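Local coordinates for flagellar protein FliL (Vibrio alginolyticus, PDB 6AHP) that is a stomatin-like protein that assists the function of the bacterial flagellar motor, probably through its periplasmic core, at residues 8-13 against 45-50; 33-38 against 97-102; 50-55 against 88-93; 55-60 against 80-85. One frame throughout, in Å; residues are numbered along the deposited sequence.

Contact 1 (8-13 against 45-50); sequences AYVNLP and LARYHS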
loop_
_atom_site.group_PDB
_atom_site.type_symbol
_atom_site.label_atom_id
_atom_site.label_comp_id
_atom_site.label_asym_id
_atom_site.label_seq_id
_atom_site.Cartn_x
_atom_site.Cartn_y
_atom_site.Cartn_z
ATOM N N ALA A 8 17.248 13.172 8.668
ATOM C CA ALA A 8 17.669 11.783 8.579
ATOM C C ALA A 8 16.916 11.132 7.430
ATOM O O ALA A 8 15.901 11.651 6.957
ATOM C CB ALA A 8 17.435 11.026 9.900
ATOM N N TYR A 9 17.419 9.991 6.977
ATOM C CA TYR A 9 16.865 9.280 5.832
ATOM C C TYR A 9 16.490 7.875 6.268
ATOM O O TYR A 9 17.286 7.176 6.903
ATOM C CB TYR A 9 17.870 9.231 4.643
ATOM C CG TYR A 9 18.249 10.622 4.221
ATOM C CD1 TYR A 9 17.409 11.370 3.420
ATOM C CD2 TYR A 9 19.402 11.209 4.688
ATOM C CE1 TYR A 9 17.724 12.673 3.086
ATOM C CE2 TYR A 9 19.735 12.501 4.349
ATOM C CZ TYR A 9 18.895 13.231 3.572
ATOM O OH TYR A 9 19.231 14.521 3.253
ATOM N N VAL A 10 15.274 7.480 5.941
ATOM C CA VAL A 10 14.748 6.168 6.252
ATOM C C VAL A 10 14.694 5.425 4.935
ATOM O O VAL A 10 13.916 5.784 4.039
ATOM C CB VAL A 10 13.355 6.248 6.901
ATOM C CG1 VAL A 10 12.699 4.862 6.918
ATOM C CG2 VAL A 10 13.437 6.843 8.302
ATOM N N ASN A 11 15.527 4.403 4.814
ATOM C CA ASN A 11 15.607 3.639 3.581
ATOM C C ASN A 11 14.415 2.710 3.456
ATOM O O ASN A 11 14.075 1.997 4.399
ATOM C CB ASN A 11 16.887 2.815 3.536
ATOM C CG ASN A 11 17.028 2.076 2.228
ATOM O OD1 ASN A 11 16.879 2.664 1.154
ATOM N ND2 ASN A 11 17.276 0.773 2.308
ATOM N N LEU A 12 13.796 2.711 2.286
ATOM C CA LEU A 12 12.757 1.749 1.958
ATOM C C LEU A 12 13.413 0.689 1.085
ATOM O O LEU A 12 13.542 0.890 -0.135
ATOM C CB LEU A 12 11.598 2.423 1.224
ATOM C CG LEU A 12 10.716 3.333 2.073
ATOM C CD1 LEU A 12 9.520 3.711 1.277
ATOM C CD2 LEU A 12 10.267 2.630 3.360
ATOM N N PRO A 13 13.853 -0.435 1.650
ATOM C CA PRO A 13 14.804 -1.299 0.921
ATOM C C PRO A 13 14.250 -1.919 -0.353
ATOM O O PRO A 13 14.997 -2.064 -1.327
ATOM C CB PRO A 13 15.166 -2.371 1.962
ATOM C CG PRO A 13 14.750 -1.786 3.304
ATOM C CD PRO A 13 13.576 -0.920 3.017
ATOM N N LEU A 45 8.714 7.034 13.998
ATOM C CA LEU A 45 7.378 6.903 13.414
ATOM C C LEU A 45 7.424 6.395 11.978
ATOM O O LEU A 45 6.617 5.541 11.592
ATOM C CB LEU A 45 6.647 8.237 13.459
ATOM C CG LEU A 45 6.192 8.635 14.865
ATOM C CD1 LEU A 45 5.639 10.043 14.858
ATOM C CD2 LEU A 45 5.140 7.605 15.372
ATOM N N ALA A 46 8.321 6.946 11.147
ATOM C CA ALA A 46 8.399 6.508 9.753
ATOM C C ALA A 46 8.750 5.030 9.661
ATOM O O ALA A 46 8.243 4.309 8.788
ATOM C CB ALA A 46 9.441 7.343 8.992
ATOM N N ARG A 47 9.623 4.557 10.554
ATOM C CA ARG A 47 9.969 3.138 10.541
ATOM C C ARG A 47 8.808 2.280 11.055
ATOM O O ARG A 47 8.522 1.228 10.488
ATOM C CB ARG A 47 11.225 2.878 11.377
ATOM C CG ARG A 47 12.421 3.697 10.965
ATOM C CD ARG A 47 13.659 3.250 11.738
ATOM N NE ARG A 47 14.850 3.980 11.335
ATOM C CZ ARG A 47 15.570 3.685 10.260
ATOM N NH1 ARG A 47 15.212 2.670 9.479
ATOM N NH2 ARG A 47 16.643 4.405 9.961
ATOM N N TYR A 48 8.122 2.714 12.113
ATOM C CA TYR A 48 7.052 1.886 12.667
ATOM C C TYR A 48 5.883 1.750 11.686
ATOM O O TYR A 48 5.288 0.671 11.557
ATOM C CB TYR A 48 6.593 2.478 13.999
ATOM C CG TYR A 48 5.455 1.703 14.668
ATOM C CD1 TYR A 48 5.717 0.595 15.497
ATOM C CD2 TYR A 48 4.145 2.081 14.488
ATOM C CE1 TYR A 48 4.682 -0.117 16.094
ATOM C CE2 TYR A 48 3.096 1.378 15.094
ATOM C CZ TYR A 48 3.373 0.285 15.891
ATOM O OH TYR A 48 2.333 -0.397 16.476
ATOM N N HIS A 49 5.540 2.837 10.987
ATOM C CA HIS A 49 4.420 2.870 10.056
ATOM C C HIS A 49 4.808 2.522 8.629
ATOM O O HIS A 49 4.046 2.820 7.700
ATOM C CB HIS A 49 3.758 4.244 10.119
ATOM C CG HIS A 49 3.066 4.478 11.418
ATOM N ND1 HIS A 49 1.853 3.896 11.718
ATOM C CD2 HIS A 49 3.451 5.138 12.536
ATOM C CE1 HIS A 49 1.494 4.233 12.945
ATOM N NE2 HIS A 49 2.443 4.987 13.462
ATOM N N SER A 50 5.977 1.911 8.439
ATOM C CA SER A 50 6.416 1.487 7.108
ATOM C C SER A 50 5.391 0.697 6.299
ATOM O O SER A 50 5.334 0.901 5.074
ATOM C CB SER A 50 7.700 0.654 7.229
ATOM O OG SER A 50 8.804 1.516 7.149
HETATM O O HOH W 1 17.881 3.780 7.041
HETATM O O HOH W 2 11.397 1.182 6.467
#
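Val10 points toward the helix carrying Ala46 and Arg47, and its two methyl groups divide the work. CG2 meets CB of Ala46 at 4.1 Å, one methyl against another. Val10 CG2 also stands against one face of the Arg47 guanidinium, 4.2 Å from its plane and over its centre, while Val10 CG1 is 4.2 Å from Arg47 NH1. Arg47 reaches this place with a chain extended from CG to NE. No direct hydrogen bond joins the two segments; waters make the polar links. In the guanidinium plane, at the edge, Arg47 NH2 meets a water at 3.2 Å, and that water makes weak bonds to Tyr9 O and Asn11 N; the same NH2 also takes part in a salt bridge with Glu43, one helical turn earlier. Here strand 7-21, an edge strand of the three-stranded antiparallel sheet within this chain, is covered by the end of helix 40-48 and the start of helix 50-62. Farther along the strand the touch is lighter: Leu12 CD2 approaches Ser50 OG at 4.2 Å. Ser50 OG holds a second water at 2.7 Å, which in turn is weakly bonded to Asn11 O.

Contact 2 (33-38 against 97-102); sequences AQLMVR and PVIEKV
A classic beta bulge lies where strand 26-38 pairs antiparallel with the start of strand 101-109: Glu100 and Lys101 both face Met36. Met36 N donates to Lys101 O at 2.9 Å, nearly straight on to the carbonyl. Met36 O accepts twice, from Glu100 N at 2.8 Å and, weakly, from Lys101 N. On one face of the sheet the Met36 and Lys101 side chains lie side by side, pointing the same way, with Met36 SD 4.0 Å from Lys101 CG. Next to them Arg38, its chain extended from CG to NE, crosses over Glu100, whose chain bends at chi2 (-84°). The resulting salt bridge, Arg38 NE to Glu100 OE2 at 3.0 Å, is made from above the carboxylate plane, and the two flat groups stand 89° apart. On the other face Leu35 CD2 packs on Val102 CB at 4.0 Å. Beside this pair Ala33 CB touches Val102 CG2 at 3.8 Å, and Val37 CG1 meets Ile99 CG2 with the two side chains at about a right angle. Past the bulge the loop at Val98 moves off strand 26-38, and a water spans Arg38 N and Val98 O. Strand 26-38 is the middle strand, bonded on its other edge to Ala8 and Val10 of strand 7-21, while helix 72-94 packs against Ile99 through Ile86, and its Ser83 OG accepts from Val102 N.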
loop_
_atom_site.group_PDB
_atom_site.type_symbol
_atom_site.label_atom_id
_atom_site.label_comp_id
_atom_site.label_asym_id
_atom_site.label_seq_id
_atom_site.Cartn_x
_atom_site.Cartn_y
_atom_site.Cartn_z
ATOM N N ALA A 33 13.086 4.118 -3.552
ATOM C CA ALA A 33 12.669 5.292 -2.791
ATOM C C ALA A 33 13.227 5.270 -1.373
ATOM O O ALA A 33 13.527 4.214 -0.809
ATOM C CB ALA A 33 11.135 5.395 -2.723
ATOM N N GLN A 34 13.330 6.467 -0.793
ATOM C CA GLN A 34 13.667 6.647 0.612
ATOM C C GLN A 34 12.837 7.802 1.152
ATOM O O GLN A 34 12.287 8.604 0.389
ATOM C CB GLN A 34 15.175 6.933 0.831
ATOM C CG GLN A 34 16.119 5.796 0.419
ATOM C CD GLN A 34 17.540 5.955 0.956
ATOM O OE1 GLN A 34 17.763 6.353 2.108
ATOM N NE2 GLN A 34 18.516 5.631 0.117
ATOM N N LEU A 35 12.773 7.905 2.476
ATOM C CA LEU A 35 12.031 8.969 3.139
ATOM C C LEU A 35 13.001 9.949 3.790
ATOM O O LEU A 35 13.913 9.538 4.516
ATOM C CB LEU A 35 11.072 8.403 4.199
ATOM C CG LEU A 35 10.220 7.229 3.688
ATOM C CD1 LEU A 35 9.595 6.490 4.851
ATOM C CD2 LEU A 35 9.154 7.734 2.656
ATOM N N MET A 36 12.776 11.237 3.553
ATOM C CA MET A 36 13.477 12.295 4.261
ATOM C C MET A 36 12.619 12.749 5.440
ATOM O O MET A 36 11.442 13.072 5.266
ATOM C CB MET A 36 13.761 13.460 3.321
ATOM C CG MET A 36 14.614 14.569 3.907
ATOM S SD MET A 36 14.961 15.710 2.531
ATOM C CE MET A 36 14.216 17.191 3.188
ATOM N N VAL A 37 13.197 12.720 6.641
ATOM C CA VAL A 37 12.481 13.092 7.850
ATOM C C VAL A 37 13.367 14.056 8.631
ATOM O O VAL A 37 14.580 14.129 8.417
ATOM C CB VAL A 37 12.121 11.865 8.738
ATOM C CG1 VAL A 37 11.427 10.717 7.911
ATOM C CG2 VAL A 37 13.377 11.333 9.413
ATOM N N ARG A 38 12.750 14.769 9.573
ATOM C CA ARG A 38 13.468 15.616 10.522
ATOM C C ARG A 38 13.161 15.171 11.944
ATOM O O ARG A 38 12.005 15.206 12.371
ATOM C CB ARG A 38 13.109 17.088 10.320
ATOM C CG ARG A 38 13.820 17.726 9.098
ATOM C CD ARG A 38 13.454 19.202 8.953
ATOM N NE ARG A 38 14.006 19.754 7.722
ATOM C CZ ARG A 38 15.260 20.179 7.607
ATOM N NH1 ARG A 38 16.074 20.098 8.661
ATOM N NH2 ARG A 38 15.702 20.672 6.444
ATOM N N PRO A 97 2.071 14.368 9.941
ATOM C CA PRO A 97 2.575 14.068 8.614
ATOM C C PRO A 97 3.739 13.106 8.585
ATOM O O PRO A 97 3.865 12.442 7.638
ATOM C CB PRO A 97 2.899 15.426 8.045
ATOM C CG PRO A 97 3.148 16.249 9.194
ATOM C CD PRO A 97 2.204 15.776 10.233
ATOM N N VAL A 98 4.600 13.200 9.578
ATOM C CA VAL A 98 5.773 12.400 9.807
ATOM C C VAL A 98 6.951 12.688 8.900
ATOM O O VAL A 98 7.967 12.988 9.354
ATOM C CB VAL A 98 5.463 10.894 9.910
ATOM C CG1 VAL A 98 6.683 10.037 9.967
ATOM C CG2 VAL A 98 4.481 10.640 11.000
ATOM N N ILE A 99 6.785 12.585 7.625
ATOM C CA ILE A 99 7.865 12.804 6.728
ATOM C C ILE A 99 7.959 14.188 6.162
ATOM O O ILE A 99 7.046 14.900 6.201
ATOM C CB ILE A 99 7.840 11.817 5.534
ATOM C CG1 ILE A 99 6.628 12.037 4.659
ATOM C CG2 ILE A 99 7.846 10.423 6.001
ATOM C CD1 ILE A 99 6.730 11.456 3.279
ATOM N N GLU A 100 9.125 14.541 5.699
ATOM C CA GLU A 100 9.404 15.713 4.887
ATOM C C GLU A 100 8.940 15.526 3.448
ATOM O O GLU A 100 8.268 16.397 2.895
ATOM C CB GLU A 100 10.903 16.026 4.916
ATOM C CG GLU A 100 11.369 16.506 6.261
ATOM C CD GLU A 100 11.155 18.009 6.457
ATOM O OE1 GLU A 100 10.264 18.383 7.276
ATOM O OE2 GLU A 100 11.877 18.800 5.787
ATOM N N LYS A 101 9.509 14.478 2.846
ATOM C CA LYS A 101 9.237 14.175 1.448
ATOM C C LYS A 101 9.802 12.794 1.175
ATOM O O LYS A 101 10.633 12.290 1.933
ATOM C CB LYS A 101 9.864 15.223 0.504
ATOM C CG LYS A 101 11.348 15.512 0.824
ATOM C CD LYS A 101 12.117 16.098 -0.354
ATOM C CE LYS A 101 12.057 17.606 -0.388
ATOM N NZ LYS A 101 12.503 18.283 0.873
ATOM N N VAL A 102 9.317 12.162 0.099
ATOM C CA VAL A 102 9.919 10.911 -0.341
ATOM C C VAL A 102 10.884 11.252 -1.475
ATOM O O VAL A 102 10.697 12.212 -2.224
ATOM C CB VAL A 102 8.860 9.848 -0.756
ATOM C CG1 VAL A 102 7.910 10.387 -1.734
ATOM C CG2 VAL A 102 9.515 8.584 -1.324
HETATM O O HOH W 3 9.861 14.788 9.140
#

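Contact 3 (50-55 against 88-93); sequences SPLIES and AALNAA
Leu52 CD2 is the methyl on which the tight part of this contact turns. It meets Leu90 CD2 at 3.8 Å, Ala93 CB at 4.0 Å and Ala89 CB at 4.1 Å, and it also lies 3.8 Å from the carbonyl oxygen Ala89 O. With CG anti to the backbone N (chi1 176°), the leucine extends from its helix toward the other, where Ala89 and Ala93, one turn apart, present their CB methyls. The Leu52 and Leu90 side chains slide past each other in opposite directions. Leu90 uses both branches: while CD2 touches Leu52, Leu90 CD1 packs against Ile53, 4.0 Å from Ile53 CD1. The Ile53 and Leu90 side chains approach at a slant, Ile53 setting off to one side and bringing its end nearer. Apart from the approach to Ala89 O these are contacts between methyl groups; no hydrogen bond crosses between the segments.

The axes of the two short helical segments are 10.2 Å apart at their closest, with N-to-C directions 142° apart, a wide separation bridged by the long Leu52 and Leu90 side chains; the whole pair buries 190 Å². The loose side of helix 72-94 is the solvent side, where the exposed Ala88, Asn91 and Ala92 make no contact with the segment 50-55. Tyr9 of the second subunit packs on Leu52, and Ile7 of that subunit on Ala93. Within the chain, the contact joins the start of helix 50-62 to the later part of helix 72-94, and Leu90 packs further on His49, which precedes helix 50-62, and on Val98 in the loop leading to strand 101-109.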
loop_
_atom_site.group_PDB
_atom_site.type_symbol
_atom_site.label_atom_id
_atom_site.label_comp_id
_atom_site.label_asym_id
_atom_site.label_seq_id
_atom_site.Cartn_x
_atom_site.Cartn_y
_atom_site.Cartn_z
ATOM N N SER A 50 5.977 1.911 8.439
ATOM C CA SER A 50 6.416 1.487 7.108
ATOM C C SER A 50 5.391 0.697 6.299
ATOM O O SER A 50 5.334 0.901 5.074
ATOM C CB SER A 50 7.700 0.654 7.229
ATOM O OG SER A 50 8.804 1.516 7.149
ATOM N N PRO A 51 4.600 -0.223 6.874
ATOM C CA PRO A 51 3.586 -0.894 6.043
ATOM C C PRO A 51 2.591 0.073 5.437
ATOM O O PRO A 51 2.239 -0.051 4.251
ATOM C CB PRO A 51 2.914 -1.864 7.025
ATOM C CG PRO A 51 3.981 -2.101 8.086
ATOM C CD PRO A 51 4.617 -0.757 8.250
ATOM N N LEU A 52 2.152 1.062 6.219
ATOM C CA LEU A 52 1.209 2.041 5.688
ATOM C C LEU A 52 1.877 2.906 4.615
ATOM O O LEU A 52 1.288 3.172 3.565
ATOM C CB LEU A 52 0.682 2.896 6.839
ATOM C CG LEU A 52 -0.251 4.036 6.480
ATOM C CD1 LEU A 52 -1.536 3.395 5.940
ATOM C CD2 LEU A 52 -0.565 4.896 7.669
ATOM N N ILE A 53 3.134 3.296 4.852
ATOM C CA ILE A 53 3.848 4.141 3.904
ATOM C C ILE A 53 4.050 3.401 2.581
ATOM O O ILE A 53 3.794 3.941 1.508
ATOM C CB ILE A 53 5.181 4.616 4.515
ATOM C CG1 ILE A 53 4.889 5.638 5.630
ATOM C CG2 ILE A 53 6.094 5.240 3.430
ATOM C CD1 ILE A 53 6.061 5.959 6.565
ATOM N N GLU A 54 4.499 2.147 2.644
ATOM C CA GLU A 54 4.721 1.383 1.418
ATOM C C GLU A 54 3.435 1.179 0.650
ATOM O O GLU A 54 3.435 1.161 -0.587
ATOM C CB GLU A 54 5.344 0.026 1.738
ATOM C CG GLU A 54 6.739 0.084 2.287
ATOM C CD GLU A 54 7.097 -1.233 2.958
ATOM O OE1 GLU A 54 6.551 -2.278 2.538
ATOM O OE2 GLU A 54 7.885 -1.231 3.923
ATOM N N SER A 55 2.327 1.008 1.370
ATOM C CA SER A 55 1.038 0.803 0.727
ATOM C C SER A 55 0.534 2.084 0.071
ATOM O O SER A 55 -0.092 2.039 -0.995
ATOM C CB SER A 55 0.038 0.295 1.764
ATOM O OG SER A 55 -0.968 -0.426 1.093
ATOM N N ALA A 88 -0.910 12.492 4.124
ATOM C CA ALA A 88 -2.344 12.386 4.388
ATOM C C ALA A 88 -2.683 11.078 5.102
ATOM O O ALA A 88 -3.440 11.084 6.078
ATOM C CB ALA A 88 -3.124 12.536 3.070
ATOM N N ALA A 89 -2.084 9.952 4.667
ATOM C CA ALA A 89 -2.256 8.672 5.372
ATOM C C ALA A 89 -1.778 8.733 6.824
ATOM O O ALA A 89 -2.428 8.191 7.731
ATOM C CB ALA A 89 -1.509 7.546 4.650
ATOM N N LEU A 90 -0.627 9.328 7.065
ATOM C CA LEU A 90 -0.138 9.348 8.442
ATOM C C LEU A 90 -0.895 10.371 9.288
ATOM O O LEU A 90 -1.107 10.143 10.486
ATOM C CB LEU A 90 1.366 9.632 8.453
ATOM C CG LEU A 90 2.182 8.507 7.790
ATOM C CD1 LEU A 90 3.574 8.963 7.524
ATOM C CD2 LEU A 90 2.217 7.293 8.687
ATOM N N ASN A 91 -1.274 11.510 8.691
ATOM C CA ASN A 91 -2.151 12.461 9.384
ATOM C C ASN A 91 -3.442 11.783 9.814
ATOM O O ASN A 91 -3.890 11.945 10.955
ATOM C CB ASN A 91 -2.457 13.667 8.494
ATOM C CG ASN A 91 -1.399 14.781 8.619
ATOM O OD1 ASN A 91 -0.732 14.895 9.646
ATOM N ND2 ASN A 91 -1.257 15.600 7.583
ATOM N N ALA A 92 -4.025 10.972 8.932
ATOM C CA ALA A 92 -5.234 10.258 9.299
ATOM C C ALA A 92 -4.959 9.218 10.371
ATOM O O ALA A 92 -5.824 8.949 11.213
ATOM C CB ALA A 92 -5.856 9.604 8.067
ATOM N N ALA A 93 -3.760 8.639 10.381
ATOM C CA ALA A 93 -3.538 7.531 11.297
ATOM C C ALA A 93 -3.025 7.975 12.668
ATOM O O ALA A 93 -3.483 7.452 13.686
ATOM C CB ALA A 93 -2.578 6.522 10.675
#

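Contact 4 (55-60 against 80-85); sequences SSLLST and DRASED
Thr60 and Asp85 reach toward each other tip to tip, and the polar side of the contact begins there. Thr60 OG1 can donate to Asp85 OD2 at 2.8 Å, though Ser56 O, one turn back in the same helix and 3.0 Å from Thr60 OG1, lies close as well. Asp85 is directed to the threonine with CG anti to its own carbonyl carbon (chi1 -74°).

A water carries the second polar link. It donates to Thr60 OG1 at 2.8 Å and to Ala82 O at 2.9 Å, and it lies 2.7 Å from Ser56 OG, in a hydrogen bond whose direction is undecided. The water thus ties two hydroxyls of one helix to a backbone carbonyl of the other. Ser56 OG also lies against Asp85, 3.6 Å from Asp85 CB.

These polar links join helix 50-62 to helix 72-94 where the axes of the short segments approach to 9.1 Å, running 142° apart in direction, in the helical layer that packs on the antiparallel sheet.

The apolar contacts lie beside the water. Leu57 CD2 meets Ala82 CB at 3.8 Å; Leu57 leaves its helix on the far side, but its end comes back to the alanine. Thr60 CG2 packs over the backbone at Ala82 N and more loosely against Ala82 CB and Arg81 CB. On the sheet side Leu57 goes on to Leu12 and Phe16 of strand 7-21, and Ala82 to Val102 and Phe104 of strand 101-109.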
loop_
_atom_site.group_PDB
_atom_site.type_symbol
_atom_site.label_atom_id
_atom_site.label_comp_id
_atom_site.label_asym_id
_atom_site.label_seq_id
_atom_site.Cartn_x
_atom_site.Cartn_y
_atom_site.Cartn_z
ATOM N N SER A 55 2.327 1.008 1.370
ATOM C CA SER A 55 1.038 0.803 0.727
ATOM C C SER A 55 0.534 2.084 0.071
ATOM O O SER A 55 -0.092 2.039 -0.995
ATOM C CB SER A 55 0.038 0.295 1.764
ATOM O OG SER A 55 -0.968 -0.426 1.093
ATOM N N SER A 56 0.762 3.231 0.719
ATOM C CA SER A 56 0.430 4.515 0.117
ATOM C C SER A 56 1.205 4.732 -1.178
ATOM O O SER A 56 0.642 5.171 -2.181
ATOM C CB SER A 56 0.734 5.641 1.101
ATOM O OG SER A 56 0.614 6.911 0.495
ATOM N N LEU A 57 2.515 4.466 -1.150
ATOM C CA LEU A 57 3.346 4.617 -2.341
ATOM C C LEU A 57 2.832 3.747 -3.493
ATOM O O LEU A 57 2.699 4.215 -4.630
ATOM C CB LEU A 57 4.799 4.269 -2.000
ATOM C CG LEU A 57 5.568 5.429 -1.319
ATOM C CD1 LEU A 57 6.916 5.018 -0.740
ATOM C CD2 LEU A 57 5.705 6.653 -2.238
ATOM N N LEU A 58 2.573 2.463 -3.225
ATOM C CA LEU A 58 2.054 1.579 -4.268
ATOM C C LEU A 58 0.715 2.081 -4.800
ATOM O O LEU A 58 0.472 2.024 -6.010
ATOM C CB LEU A 58 1.930 0.144 -3.750
ATOM C CG LEU A 58 1.823 -0.973 -4.799
ATOM C CD1 LEU A 58 2.988 -0.945 -5.842
ATOM C CD2 LEU A 58 1.752 -2.340 -4.116
ATOM N N SER A 59 -0.153 2.605 -3.919
ATOM C CA SER A 59 -1.410 3.194 -4.376
ATOM C C SER A 59 -1.164 4.380 -5.291
ATOM O O SER A 59 -1.855 4.548 -6.304
ATOM C CB SER A 59 -2.265 3.639 -3.193
ATOM O OG SER A 59 -2.792 2.539 -2.486
ATOM N N THR A 60 -0.199 5.235 -4.936
ATOM C CA THR A 60 0.071 6.397 -5.767
ATOM C C THR A 60 0.549 5.970 -7.142
ATOM O O THR A 60 0.043 6.450 -8.154
ATOM C CB THR A 60 1.113 7.306 -5.136
ATOM O OG1 THR A 60 0.664 7.718 -3.835
ATOM C CG2 THR A 60 1.299 8.536 -6.050
ATOM N N ASP A 80 5.553 14.607 -5.964
ATOM C CA ASP A 80 4.811 15.436 -5.010
ATOM C C ASP A 80 3.533 14.759 -4.542
ATOM O O ASP A 80 3.167 14.861 -3.363
ATOM C CB ASP A 80 4.450 16.793 -5.620
ATOM C CG ASP A 80 5.658 17.689 -5.818
ATOM O OD1 ASP A 80 6.693 17.452 -5.154
ATOM O OD2 ASP A 80 5.565 18.616 -6.660
ATOM N N ARG A 81 2.792 14.147 -5.469
ATOM C CA ARG A 81 1.610 13.374 -5.081
ATOM C C ARG A 81 1.963 12.278 -4.081
ATOM O O ARG A 81 1.249 12.078 -3.098
ATOM C CB ARG A 81 0.961 12.742 -6.302
ATOM C CG ARG A 81 0.033 13.671 -6.999
ATOM C CD ARG A 81 -1.256 13.847 -6.226
ATOM N NE ARG A 81 -2.277 14.315 -7.157
ATOM C CZ ARG A 81 -3.193 13.533 -7.718
ATOM N NH1 ARG A 81 -3.253 12.233 -7.417
ATOM N NH2 ARG A 81 -4.057 14.060 -8.576
ATOM N N ALA A 82 3.014 11.507 -4.376
ATOM C CA ALA A 82 3.490 10.469 -3.458
ATOM C C ALA A 82 3.725 11.018 -2.049
ATOM O O ALA A 82 3.230 10.451 -1.070
ATOM C CB ALA A 82 4.765 9.836 -4.004
ATOM N N SER A 83 4.478 12.126 -1.926
ATOM C CA SER A 83 4.721 12.714 -0.605
ATOM C C SER A 83 3.413 13.120 0.062
ATOM O O SER A 83 3.194 12.840 1.247
ATOM C CB SER A 83 5.659 13.933 -0.709
ATOM O OG SER A 83 6.964 13.533 -1.072
ATOM N N GLU A 84 2.551 13.797 -0.673
ATOM C CA GLU A 84 1.297 14.231 -0.113
ATOM C C GLU A 84 0.405 13.061 0.307
ATOM O O GLU A 84 -0.167 13.094 1.336
ATOM C CB GLU A 84 0.567 15.221 -1.002
ATOM C CG GLU A 84 1.074 16.669 -0.955
ATOM C CD GLU A 84 1.385 17.237 0.440
ATOM O OE1 GLU A 84 0.588 17.188 1.368
ATOM O OE2 GLU A 84 2.458 17.781 0.608
ATOM N N ASP A 85 0.369 12.005 -0.467
ATOM C CA ASP A 85 -0.471 10.860 -0.086
ATOM C C ASP A 85 0.026 10.223 1.207
ATOM O O ASP A 85 -0.784 9.850 2.061
ATOM C CB ASP A 85 -0.526 9.815 -1.202
ATOM C CG ASP A 85 -1.406 10.258 -2.399
ATOM O OD1 ASP A 85 -2.225 11.187 -2.247
ATOM O OD2 ASP A 85 -1.265 9.677 -3.511
HETATM O O HOH W 4 2.242 7.776 -1.510
#

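In the fold
Along the chain, contact 1 closes before contact 3 opens, contact 4 is nested inside contact 3, and both lie within the loop closed by contact 2, whose segments alternate with those of contact 1. Contacts 1 and 2, with centres 8 Å apart, share the antiparallel sheet through neighbouring strands 7-21 and 26-38. Contacts 3 and 4, 9 Å apart, are successive stations along one helix pair, 50-62 with 72-94, and share Ser55; contacts 1 and 3 share Ser50. Leu12 to Leu57, Leu35 to Ile53 and Val102 to Ala82 connect the two layers into one alpha/beta domain. Contacts 1, 3 and 4 also touch the second subunit, so the helical layer contributes to the dimer.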